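Local coordinates for SH2 domain-containing protein 3C (Homo sapiens, PDB 3T6G) that acts as an adapter in integrin-mediated adhesion and migration signalling and needs the closed form of its C-terminal Ras-GEF-like domain, incapable of canonical exchange, to bind BCAR1, at residues A[60-65]-A[99-103]. The protein carries 2 engineered substitutions. Residues are numbered along the deposited sequence; the frame is centred on the assembly and turned at random.
Sequences VDCLVA and LLERF
Arg102 reaches from helix 93-115 to the last turn of helix 50-64, its guanidinium group lying against the CG1 methyl of Val60 and edge-on to the carboxylate of Asp61. With CG anti to the backbone N (chi1 -166°) and the chain extended as far as NE, the side chain spans the gap between two nearly antiparallel helices whose local axes approach to 11.5 Å. The grip is side-on, and both bonds of this salt bridge go to one oxygen: Asp61 OD1 takes NE of Arg102 at 2.6 Å and NH2 of Arg102 at 2.7 Å. OD1 lies almost in the guanidinium plane, from which the carboxylate is turned 79°; NE meets OD1 nearly along its C-O bond, whereas NH2 comes from above the carboxylate plane, and neither bond is straight. Asp61 OD2 is left to Ser147 and Asn144, and NH1 of Arg102 bonds to Phe277 O and Thr279 OG1, so each charged group has partners beyond the pair. Were Arg102 replaced by an alanine, the buried carboxylate of Asp61 would probably lose its compensating charge and a gap would open beside Val60. Farther along, CG1 of Val64 rests 4.1 Å from CD2 of Leu99 and also touches the aliphatic part of Arg102. The same Leu99 methyl meets CB of Ala65 at 4.0 Å, where the backbones draw closer. The pairing, buried in the Ras-GEF-like domain, thus runs from a salt bridge to an apolar end: Phe146 of helix 145-155 touches both Asp61 and Arg102, while Leu99 packs on Ile213 of helix 210-215.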
ATOM      1  N   VAL A  60       7.060   6.842  12.336  1.00 50.51           N
ATOM      2  CA  VAL A  60       6.893   5.417  12.502  1.00 47.02           C
ATOM      3  C   VAL A  60       6.563   4.767  11.158  1.00 56.21           C
ATOM      4  O   VAL A  60       7.029   3.680  10.856  1.00 53.66           O
ATOM      5  CB  VAL A  60       5.790   5.161  13.519  1.00 46.10           C
ATOM      6  CG1 VAL A  60       5.527   3.689  13.658  1.00 45.33           C
ATOM      7  CG2 VAL A  60       6.201   5.770  14.883  1.00 49.68           C
ATOM      8  N   ASP A  61       5.759   5.461  10.357  1.00 55.98           N
ATOM      9  CA  ASP A  61       5.297   4.960   9.085  1.00 50.73           C
ATOM     10  C   ASP A  61       6.518   4.681   8.231  1.00 59.86           C
ATOM     11  O   ASP A  61       6.646   3.628   7.597  1.00 64.16           O
ATOM     12  CB  ASP A  61       4.431   6.025   8.372  1.00 42.77           C
ATOM     13  CG  ASP A  61       2.965   5.994   8.801  1.00 51.51           C
ATOM     14  OD1 ASP A  61       2.553   5.006   9.463  1.00 45.97           O
ATOM     15  OD2 ASP A  61       2.228   6.965   8.455  1.00 53.62           O
ATOM     16  N   CYS A  62       7.394   5.673   8.202  1.00 53.30           N
ATOM     17  CA  CYS A  62       8.601   5.625   7.427  1.00 53.30           C
ATOM     18  C   CYS A  62       9.620   4.595   7.926  1.00 57.26           C
ATOM     19  O   CYS A  62      10.403   4.053   7.144  1.00 61.52           O
ATOM     20  CB  CYS A  62       9.208   7.005   7.397  1.00 58.46           C
ATOM     21  SG  CYS A  62       8.272   8.114   6.363  1.00 54.80           S
ATOM     22  N   LEU A  63       9.620   4.319   9.222  1.00 54.34           N
ATOM     23  CA  LEU A  63      10.545   3.313   9.738  1.00 52.11           C
ATOM     24  C   LEU A  63      10.068   1.941   9.268  1.00 60.88           C
ATOM     25  O   LEU A  63      10.869   1.105   8.853  1.00 66.31           O
ATOM     26  CB  LEU A  63      10.645   3.373  11.271  1.00 37.73           C
ATOM     27  CG  LEU A  63      11.614   4.426  11.852  1.00 52.92           C
ATOM     28  CD1 LEU A  63      11.399   4.731  13.353  1.00 39.17           C
ATOM     29  CD2 LEU A  63      13.075   4.004  11.646  1.00 51.35           C
ATOM     30  N   VAL A  64       8.756   1.725   9.328  1.00 54.77           N
ATOM     31  CA  VAL A  64       8.169   0.431   9.030  1.00 55.96           C
ATOM     32  C   VAL A  64       8.268   0.168   7.543  1.00 60.45           C
ATOM     33  O   VAL A  64       8.507  -0.953   7.106  1.00 59.79           O
ATOM     34  CB  VAL A  64       6.684   0.370   9.430  1.00 53.69           C
ATOM     35  CG1 VAL A  64       6.004  -0.852   8.806  1.00 55.17           C
ATOM     36  CG2 VAL A  64       6.535   0.351  10.957  1.00 48.21           C
ATOM     37  N   ALA A  65       8.083   1.219   6.766  1.00 52.53           N
ATOM     38  CA  ALA A  65       8.104   1.101   5.322  1.00 47.13           C
ATOM     39  C   ALA A  65       9.527   1.096   4.771  1.00 51.34           C
ATOM     40  O   ALA A  65       9.714   1.074   3.562  1.00 51.73           O
ATOM     41  CB  ALA A  65       7.345   2.259   4.714  1.00 39.73           C
ATOM     42  N   LEU A  99       2.504  -3.575   5.763  1.00 50.69           N
ATOM     43  CA  LEU A  99       1.931  -2.270   5.520  1.00 53.57           C
ATOM     44  C   LEU A  99       0.408  -2.344   5.450  1.00 60.87           C
ATOM     45  O   LEU A  99      -0.257  -1.370   5.745  1.00 60.17           O
ATOM     46  CB  LEU A  99       2.478  -1.628   4.249  1.00 48.72           C
ATOM     47  CG  LEU A  99       3.907  -1.101   4.252  1.00 53.66           C
ATOM     48  CD1 LEU A  99       4.258  -0.600   2.839  1.00 53.02           C
ATOM     49  CD2 LEU A  99       4.056   0.021   5.261  1.00 53.75           C
ATOM     50  N   LEU A 100      -0.149  -3.484   5.050  1.00 67.07           N
ATOM     51  CA  LEU A 100      -1.604  -3.595   4.986  1.00 61.99           C
ATOM     52  C   LEU A 100      -2.194  -3.759   6.395  1.00 66.43           C
ATOM     53  O   LEU A 100      -3.259  -3.199   6.696  1.00 74.29           O
ATOM     54  CB  LEU A 100      -2.071  -4.724   4.048  1.00 54.07           C
ATOM     55  CG  LEU A 100      -2.004  -4.500   2.524  1.00 58.19           C
ATOM     56  CD1 LEU A 100      -2.152  -5.819   1.759  1.00 57.71           C
ATOM     57  CD2 LEU A 100      -3.025  -3.505   2.026  1.00 51.96           C
ATOM     58  N   GLU A 101      -1.519  -4.516   7.260  1.00 59.27           N
ATOM     59  CA  GLU A 101      -1.970  -4.629   8.646  1.00 64.00           C
ATOM     60  C   GLU A 101      -1.904  -3.257   9.285  1.00 62.81           C
ATOM     61  O   GLU A 101      -2.817  -2.849  10.002  1.00 61.80           O
ATOM     62  CB  GLU A 101      -1.117  -5.595   9.462  1.00 65.59           C
ATOM     63  CG  GLU A 101      -1.549  -5.694  10.934  1.00 66.96           C
ATOM     64  CD  GLU A 101      -2.775  -6.581  11.143  1.00 76.12           C
ATOM     65  OE1 GLU A 101      -2.900  -7.585  10.415  1.00 85.37           O
ATOM     66  OE2 GLU A 101      -3.611  -6.288  12.029  1.00 68.16           O
ATOM     67  N   ARG A 102      -0.826  -2.540   8.994  1.00 57.77           N
ATOM     68  CA  ARG A 102      -0.613  -1.254   9.628  1.00 64.52           C
ATOM     69  C   ARG A 102      -1.757  -0.324   9.272  1.00 65.96           C
ATOM     70  O   ARG A 102      -2.410   0.242  10.154  1.00 64.89           O
ATOM     71  CB  ARG A 102       0.724  -0.620   9.222  1.00 60.02           C
ATOM     72  CG  ARG A 102       1.121   0.554  10.140  1.00 55.55           C
ATOM     73  CD  ARG A 102       2.468   1.185   9.791  1.00 55.17           C
ATOM     74  NE  ARG A 102       2.578   2.537  10.327  1.00 55.66           N
ATOM     75  CZ  ARG A 102       2.614   2.827  11.631  1.00 56.96           C
ATOM     76  NH1 ARG A 102       2.556   1.867  12.554  1.00 49.57           N
ATOM     77  NH2 ARG A 102       2.716   4.084  12.021  1.00 58.54           N
ATOM     78  N   PHE A 103      -1.965  -0.170   7.970  1.00 61.73           N
ATOM     79  CA  PHE A 103      -3.022   0.656   7.405  1.00 60.24           C
ATOM     80  C   PHE A 103      -4.403   0.381   8.034  1.00 68.45           C
ATOM     81  O   PHE A 103      -4.981   1.261   8.699  1.00 62.26           O
ATOM     82  CB  PHE A 103      -3.070   0.432   5.899  1.00 53.67           C
ATOM     83  CG  PHE A 103      -3.948   1.398   5.156  1.00 58.49           C
ATOM     84  CD1 PHE A 103      -3.441   2.606   4.693  1.00 52.67           C
ATOM     85  CD2 PHE A 103      -5.270   1.085   4.883  1.00 53.71           C
ATOM     86  CE1 PHE A 103      -4.237   3.486   3.987  1.00 55.25           C
ATOM     87  CE2 PHE A 103      -6.074   1.969   4.167  1.00 47.76           C
ATOM     88  CZ  PHE A 103      -5.555   3.167   3.717  1.00 51.20           C
TER